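Local coordinates for stage III sporulation protein AF (Bacillus subtilis, PDB 6DCS) that is a component of a membrane channel essential for sporulation, this portion being a ring-building-motif domain that probably helps assemble it, at residues Q92-A95 with K96-Q99; I78-D81 with H82-V85; R12-I15 with L16-A20. All coordinates share one frame; numbering follows the deposited sequence.

Contact 1: residues Q92-A95 with K96-Q99; sequences QKEA and KQIQ
Lys96 N donates to Gln92 O at 3.0 Å, and Gln99 N to Ala95 O at 3.1 Å, main-chain bonds that join successive turns of the helix; both are nearly straight at the hydrogen. Between them Glu94 O carries two donors. Ile98 N comes to it almost along the C=O axis at 3.2 Å, whereas Gln97 N, at 2.7 Å, stands 55° out of the carbonyl plane and away from the lone pairs. Gln97 N also reaches Lys93 O, but that i to i+4 bond is weak, so this turn tightens locally toward i to i+3 bonding.

The residues belong to helix 81-106, which in the αββαβ order of the ring-building motif is the second helix and connects strand 55-63 to strand 113-116.

Polar side chains meet on the outer flank. The Glu94 chain bends at chi2, turning its carboxylate across the Gln97 amide at a slant, the planes of the two groups 27° apart. A second acid, Glu35, approaches the same carboxylate, which might raise its proton affinity. The exposed Lys96 puts its CB 3.7 Å from Gln92 O before its chain leads away from the preceding turn.

Nonpolar contacts occupy the more sheltered side. Ile98 CD1 lies 4.2 Å from Glu94 CG, so the aliphatic stem of the acid lies beside the isoleucine, whose side chain also touches Tyr36. Ala95 is buried as well.

Gln99 has CG anti to the backbone N (chi1 -167°) and an extended chain, which carries its amide off the helix. There NE2 donates to Ile113 O, tying this turn directly to strand 113-116, while the side chain rests on Ser110 and Asn125.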
loop_
_atom_site.group_PDB
_atom_site.type_symbol
_atom_site.label_atom_id
_atom_site.label_comp_id
_atom_site.label_asym_id
_atom_site.label_seq_id
_atom_site.Cartn_x
_atom_site.Cartn_y
_atom_site.Cartn_z
ATOM N N GLN A 92 -6.672 -9.640 -8.745
ATOM C CA GLN A 92 -7.518 -8.521 -8.342
ATOM C C GLN A 92 -7.978 -8.727 -6.921
ATOM O O GLN A 92 -7.927 -7.808 -6.095
ATOM C CB GLN A 92 -8.730 -8.397 -9.265
ATOM C CG GLN A 92 -9.280 -6.984 -9.384
ATOM C CD GLN A 92 -8.263 -6.032 -9.999
ATOM O OE1 GLN A 92 -7.262 -6.465 -10.585
ATOM N NE2 GLN A 92 -8.492 -4.735 -9.836
ATOM N N LYS A 93 -8.338 -9.974 -6.610
ATOM C CA LYS A 93 -9.000 -10.329 -5.365
ATOM C C LYS A 93 -7.995 -10.352 -4.210
ATOM O O LYS A 93 -8.311 -9.949 -3.093
ATOM C CB LYS A 93 -9.717 -11.677 -5.577
ATOM C CG LYS A 93 -9.855 -12.541 -4.380
ATOM C CD LYS A 93 -11.063 -12.114 -3.530
ATOM C CE LYS A 93 -11.128 -13.103 -2.430
ATOM N NZ LYS A 93 -9.831 -13.228 -1.749
ATOM N N GLU A 94 -6.761 -10.776 -4.476
ATOM C CA GLU A 94 -5.687 -10.585 -3.506
ATOM C C GLU A 94 -5.522 -9.110 -3.178
ATOM O O GLU A 94 -5.621 -8.710 -2.014
ATOM C CB GLU A 94 -4.374 -11.193 -4.030
ATOM C CG GLU A 94 -3.187 -10.888 -3.146
ATOM C CD GLU A 94 -3.094 -11.801 -1.918
ATOM O OE1 GLU A 94 -2.279 -12.762 -1.928
ATOM O OE2 GLU A 94 -3.853 -11.561 -0.947
ATOM N N ALA A 95 -5.323 -8.272 -4.196
ATOM C CA ALA A 95 -5.119 -6.842 -3.969
ATOM C C ALA A 95 -6.202 -6.265 -3.062
ATOM O O ALA A 95 -5.901 -5.610 -2.052
ATOM C CB ALA A 95 -5.086 -6.094 -5.308
ATOM N N LYS A 96 -7.467 -6.536 -3.388
ATOM C CA LYS A 96 -8.560 -5.997 -2.599
ATOM C C LYS A 96 -8.534 -6.534 -1.164
ATOM O O LYS A 96 -9.086 -5.907 -0.256
ATOM C CB LYS A 96 -9.883 -6.325 -3.288
ATOM C CG LYS A 96 -11.024 -5.409 -2.924
ATOM C CD LYS A 96 -12.075 -5.408 -4.042
ATOM C CE LYS A 96 -12.028 -4.133 -4.927
ATOM N NZ LYS A 96 -12.422 -4.508 -6.320
ATOM N N GLN A 97 -7.901 -7.674 -0.915
ATOM C CA GLN A 97 -7.926 -8.163 0.462
ATOM C C GLN A 97 -6.910 -7.463 1.349
ATOM O O GLN A 97 -7.239 -7.135 2.494
ATOM C CB GLN A 97 -7.704 -9.673 0.524
ATOM C CG GLN A 97 -7.877 -10.260 1.949
ATOM C CD GLN A 97 -6.783 -11.269 2.340
ATOM O OE1 GLN A 97 -5.679 -11.281 1.771
ATOM N NE2 GLN A 97 -7.118 -12.165 3.275
ATOM N N ILE A 98 -5.686 -7.241 0.863
ATOM C CA ILE A 98 -4.757 -6.345 1.562
ATOM C C ILE A 98 -5.390 -4.972 1.813
ATOM O O ILE A 98 -5.214 -4.389 2.884
ATOM C CB ILE A 98 -3.450 -6.201 0.774
ATOM C CG1 ILE A 98 -2.830 -7.570 0.571
ATOM C CG2 ILE A 98 -2.491 -5.310 1.530
ATOM C CD1 ILE A 98 -2.029 -7.637 -0.719
ATOM N N GLN A 99 -6.131 -4.434 0.844
ATOM C CA GLN A 99 -6.862 -3.191 1.085
ATOM C C GLN A 99 -7.769 -3.226 2.316
ATOM O O GLN A 99 -7.667 -2.380 3.215
ATOM C CB GLN A 99 -7.728 -2.823 -0.119
ATOM C CG GLN A 99 -8.242 -1.393 -0.020
ATOM C CD GLN A 99 -9.286 -1.026 -1.057
ATOM O OE1 GLN A 99 -10.341 -1.679 -1.143
ATOM N NE2 GLN A 99 -9.020 0.032 -1.825
#

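Contact 2: residues I78-D81 with H82-V85; sequences IDTD and HAYV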
loop_
_atom_site.group_PDB
_atom_site.type_symbol
_atom_site.label_atom_id
_atom_site.label_comp_id
_atom_site.label_asym_id
_atom_site.label_seq_id
_atom_site.Cartn_x
_atom_site.Cartn_y
_atom_site.Cartn_z
ATOM N N ILE A 78 1.297 -18.531 -23.007
ATOM C CA ILE A 78 0.132 -18.963 -23.767
ATOM C C ILE A 78 -0.881 -19.563 -22.797
ATOM O O ILE A 78 -0.538 -20.427 -21.981
ATOM C CB ILE A 78 0.520 -19.954 -24.882
ATOM C CG1 ILE A 78 1.495 -19.267 -25.857
ATOM C CG2 ILE A 78 -0.711 -20.501 -25.573
ATOM C CD1 ILE A 78 1.475 -19.780 -27.289
ATOM N N ASP A 79 -2.123 -19.091 -22.874
ATOM C CA ASP A 79 -3.150 -19.435 -21.906
ATOM C C ASP A 79 -4.469 -19.753 -22.587
ATOM O O ASP A 79 -4.803 -19.197 -23.628
ATOM C CB ASP A 79 -3.408 -18.299 -20.926
ATOM C CG ASP A 79 -2.257 -18.067 -19.987
ATOM O OD1 ASP A 79 -2.372 -17.129 -19.160
ATOM O OD2 ASP A 79 -1.239 -18.796 -20.078
ATOM N N THR A 80 -5.240 -20.632 -21.966
ATOM C CA THR A 80 -6.632 -20.740 -22.350
ATOM C C THR A 80 -7.291 -19.422 -22.017
ATOM O O THR A 80 -6.761 -18.646 -21.216
ATOM C CB THR A 80 -7.303 -21.876 -21.588
ATOM O OG1 THR A 80 -6.867 -21.810 -20.229
ATOM C CG2 THR A 80 -6.930 -23.211 -22.196
ATOM N N ASP A 81 -8.450 -19.150 -22.620
ATOM C CA ASP A 81 -9.102 -17.910 -22.233
ATOM C C ASP A 81 -9.456 -17.979 -20.764
ATOM O O ASP A 81 -9.286 -17.010 -20.010
ATOM C CB ASP A 81 -10.324 -17.626 -23.106
ATOM C CG ASP A 81 -9.943 -17.345 -24.557
ATOM O OD1 ASP A 81 -9.154 -18.117 -25.137
ATOM O OD2 ASP A 81 -10.364 -16.312 -25.154
ATOM N N HIS A 82 -9.935 -19.145 -20.331
ATOM C CA HIS A 82 -10.386 -19.303 -18.957
ATOM C C HIS A 82 -9.241 -19.171 -17.955
ATOM O O HIS A 82 -9.415 -18.570 -16.894
ATOM C CB HIS A 82 -11.088 -20.652 -18.793
ATOM C CG HIS A 82 -10.915 -21.233 -17.456
ATOM N ND1 HIS A 82 -9.836 -22.027 -17.131
ATOM C CD2 HIS A 82 -11.633 -21.048 -16.326
ATOM C CE1 HIS A 82 -9.927 -22.336 -15.851
ATOM N NE2 HIS A 82 -11.010 -21.763 -15.344
ATOM N N ALA A 83 -8.073 -19.746 -18.250
ATOM C CA ALA A 83 -6.929 -19.579 -17.345
ATOM C C ALA A 83 -6.636 -18.115 -17.101
ATOM O O ALA A 83 -6.310 -17.707 -15.981
ATOM C CB ALA A 83 -5.670 -20.232 -17.921
ATOM N N TYR A 84 -6.764 -17.316 -18.159
ATOM C CA TYR A 84 -6.286 -15.942 -18.183
ATOM C C TYR A 84 -7.174 -15.040 -17.336
ATOM O O TYR A 84 -6.684 -14.295 -16.481
ATOM C CB TYR A 84 -6.227 -15.523 -19.655
ATOM C CG TYR A 84 -5.859 -14.120 -20.046
ATOM C CD1 TYR A 84 -4.533 -13.722 -20.151
ATOM C CD2 TYR A 84 -6.851 -13.204 -20.391
ATOM C CE1 TYR A 84 -4.193 -12.432 -20.559
ATOM C CE2 TYR A 84 -6.523 -11.910 -20.805
ATOM C CZ TYR A 84 -5.187 -11.531 -20.885
ATOM O OH TYR A 84 -4.865 -10.241 -21.290
ATOM N N VAL A 85 -8.478 -15.104 -17.545
ATOM C CA VAL A 85 -9.370 -14.246 -16.783
ATOM C C VAL A 85 -9.378 -14.636 -15.301
ATOM O O VAL A 85 -9.409 -13.766 -14.420
ATOM C CB VAL A 85 -10.779 -14.285 -17.414
ATOM C CG1 VAL A 85 -11.231 -15.731 -17.626
ATOM C CG2 VAL A 85 -11.794 -13.508 -16.562
#
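Thr80 caps the start of helix 81-106, its side-chain oxygen taking the bond from Ala83 N at 3.1 Å. The threonine occupies the N-cap position, and OG1 sits between the backbone N and the carbonyl carbon (chi1 43°), a rotamer that turns the oxygen back over the first turn. Ala83, at N3, has no polar side chain to answer Thr80 N, so this is a single side-chain cap and not a capping box.

The close-packed part of the contact is this turn. Asp81 O receives Val85 N at 3.2 Å in a nearly straight bond, the first firm i to i+4 link of the helix. Tyr84 N is shared more loosely, with weak bonds to both Thr80 O and Asp81 O.

Asp79 lies against the turn from the loop side, in looser contact: its CB meets Ala83 CB at 4.2 Å, while OD1 lies near the plane of the Tyr84 ring, at its edge, 4.2 Å from CD1. The carboxylate and ring planes are 64° apart, and the two side chains cross at about a right angle.

Away from this packing the contact opens to solvent. Thr80 OG1 lies at the edge of the His82 ring, near its plane, 4.3 Å from ND1. The ends of His82 and Tyr84 lead away from the loop, and Asp81 directs its CB away from the turn. Asp81, in the first turn, would be expected to suit the positive end of the helix dipole; Asp79 makes a long, weak ion pair with Lys87.

The centre of the contact lies about 28 Å from the centre of the chain, where the loop that follows strand 55-63 enters the helix, far along it from the part that packs near strand 113-116.

Contact 3: residues R12-I15 with L16-A20; sequences RAYI and LEEMA. With SO4 (sulfate ion), chain C.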
loop_
_atom_site.group_PDB
_atom_site.type_symbol
_atom_site.label_atom_id
_atom_site.label_comp_id
_atom_site.label_asym_id
_atom_site.label_seq_id
_atom_site.Cartn_x
_atom_site.Cartn_y
_atom_site.Cartn_z
ATOM N N ARG A 12 4.475 20.835 9.350
ATOM C CA ARG A 12 3.390 20.041 8.801
ATOM C C ARG A 12 3.907 18.709 8.287
ATOM O O ARG A 12 3.284 17.672 8.512
ATOM C CB ARG A 12 2.682 20.814 7.697
ATOM C CG ARG A 12 1.438 21.552 8.151
ATOM C CD ARG A 12 0.733 22.151 6.937
ATOM N NE ARG A 12 1.300 23.443 6.528
ATOM C CZ ARG A 12 0.658 24.603 6.627
ATOM N NH1 ARG A 12 -0.570 24.618 7.118
ATOM N NH2 ARG A 12 1.239 25.737 6.231
ATOM N N ALA A 13 5.070 18.705 7.637
ATOM C CA ALA A 13 5.594 17.434 7.153
ATOM C C ALA A 13 6.034 16.540 8.300
ATOM O O ALA A 13 5.800 15.327 8.267
ATOM C CB ALA A 13 6.754 17.658 6.202
ATOM N N TYR A 14 6.673 17.119 9.324
ATOM C CA TYR A 14 7.093 16.342 10.486
ATOM C C TYR A 14 5.935 15.527 11.046
ATOM O O TYR A 14 6.042 14.307 11.253
ATOM C CB TYR A 14 7.640 17.269 11.574
ATOM C CG TYR A 14 7.455 16.682 12.960
ATOM C CD1 TYR A 14 8.235 15.617 13.380
ATOM C CD2 TYR A 14 6.490 17.181 13.827
ATOM C CE1 TYR A 14 8.066 15.073 14.608
ATOM C CE2 TYR A 14 6.318 16.655 15.057
ATOM C CZ TYR A 14 7.107 15.577 15.463
ATOM O OH TYR A 14 6.955 14.989 16.720
ATOM N N ILE A 15 4.831 16.214 11.340
ATOM C CA ILE A 15 3.658 15.558 11.888
ATOM C C ILE A 15 3.238 14.426 10.982
ATOM O O ILE A 15 3.003 13.291 11.436
ATOM C CB ILE A 15 2.532 16.581 12.068
ATOM C CG1 ILE A 15 2.860 17.487 13.248
ATOM C CG2 ILE A 15 1.200 15.896 12.226
ATOM C CD1 ILE A 15 2.074 18.770 13.208
ATOM N N LEU A 16 3.170 14.717 9.681
ATOM C CA LEU A 16 2.793 13.727 8.684
ATOM C C LEU A 16 3.762 12.549 8.653
ATOM O O LEU A 16 3.341 11.413 8.423
ATOM C CB LEU A 16 2.706 14.400 7.320
ATOM C CG LEU A 16 1.984 13.641 6.229
ATOM C CD1 LEU A 16 0.629 13.317 6.739
ATOM C CD2 LEU A 16 1.864 14.444 4.952
ATOM N N GLU A 17 5.050 12.772 8.921
ATOM C CA GLU A 17 5.959 11.623 8.993
ATOM C C GLU A 17 5.818 10.853 10.289
ATOM O O GLU A 17 6.184 9.675 10.345
ATOM C CB GLU A 17 7.415 12.053 8.845
ATOM C CG GLU A 17 7.852 12.337 7.400
ATOM C CD GLU A 17 8.240 11.077 6.654
ATOM O OE1 GLU A 17 8.075 9.970 7.214
ATOM O OE2 GLU A 17 8.726 11.189 5.508
ATOM N N GLU A 18 5.306 11.497 11.338
ATOM C CA GLU A 18 5.081 10.800 12.595
ATOM C C GLU A 18 3.879 9.880 12.463
ATOM O O GLU A 18 3.945 8.691 12.791
ATOM C CB GLU A 18 4.876 11.821 13.712
ATOM C CG GLU A 18 4.197 11.304 14.954
ATOM C CD GLU A 18 3.906 12.420 15.941
ATOM O OE1 GLU A 18 4.719 13.378 15.996
ATOM O OE2 GLU A 18 2.864 12.349 16.642
ATOM N N MET A 19 2.772 10.418 11.956
ATOM C CA MET A 19 1.625 9.592 11.616
ATOM C C MET A 19 2.016 8.457 10.681
ATOM O O MET A 19 1.379 7.399 10.686
ATOM C CB MET A 19 0.530 10.453 10.964
ATOM C CG MET A 19 -0.309 11.259 11.937
ATOM S SD MET A 19 -1.680 12.233 11.230
ATOM C CE MET A 19 -1.023 12.750 9.640
ATOM N N ALA A 20 3.051 8.654 9.868
ATOM C CA ALA A 20 3.378 7.667 8.850
ATOM C C ALA A 20 4.182 6.504 9.428
ATOM O O ALA A 20 3.940 5.352 9.061
ATOM C CB ALA A 20 4.126 8.333 7.696
HETATM S S SO4 C . 5.333 24.512 7.781
HETATM O O1 SO4 C . 6.127 25.196 6.729
HETATM O O2 SO4 C . 3.895 24.654 7.536
HETATM O O3 SO4 C . 5.713 24.997 9.127
HETATM O O4 SO4 C . 5.567 23.073 7.693
#
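Tyr14 and Glu18, four residues apart on helix 11-30, both carry CG opposite the main-chain nitrogen (chi1 152° and 161°), and this leans the tyrosine along the helix toward the next turn. The extended glutamate chain then places OE1 2.8 Å from Tyr14 OH and 3.3 Å from its CZ. The oxygen approaches the ring obliquely, and the carboxylate plane is turned 73° from that of the ring.

Beneath this pair i to i+4 bonds run through the helix: Met19 N bonds to Ile15 O at 2.9 Å and Leu16 N to Arg12 O at 3.2 Å. Glu18 N, bonded to Tyr14 O, also makes a weak bond to Ile15 O. The other flank of the helix faces the domain, where Leu16 touches Leu43 and Ala45 of strand 37-45, and Ile15 rests on Val49. This is the first helix of the ring-building-motif fold.

At the helix start Arg12 N donates to sulfate O4 at 3.0 Å, while the side chain, bent at chi3, brings its guanidinium obliquely to sulfate O2, with NE 3.0 Å and NH2 3.2 Å from it. NH1 makes a weak hydrogen bond to Glu47 O.

The sulfate probably comes from the crystallisation liquor; its place beside a cationic side chain and a helix N-terminus, with Lys48 close to Arg12, suggests a locally positive spot that may attract anions.

In the fold
All three contacts are local, two within helices and one where a loop enters a helix. Contact 1 is partly buried, its centre about 11 Å from that of the chain, and reaches strand 113-116; contacts 2 and 3 are surface sites, their centres about 28 and 17 Å from it. Contacts 1 and 2 share helix 81-106, about 21 Å apart between centres, whereas contact 3 lies on helix 11-30, across the chain's centre, about 45 Å from contact 2 between centres. Their chemistry follows place: mid-helix bonding with a buried nonpolar side in contact 1, a threonine cap in contact 2, and an anion beside an arginine near a helix start in contact 3.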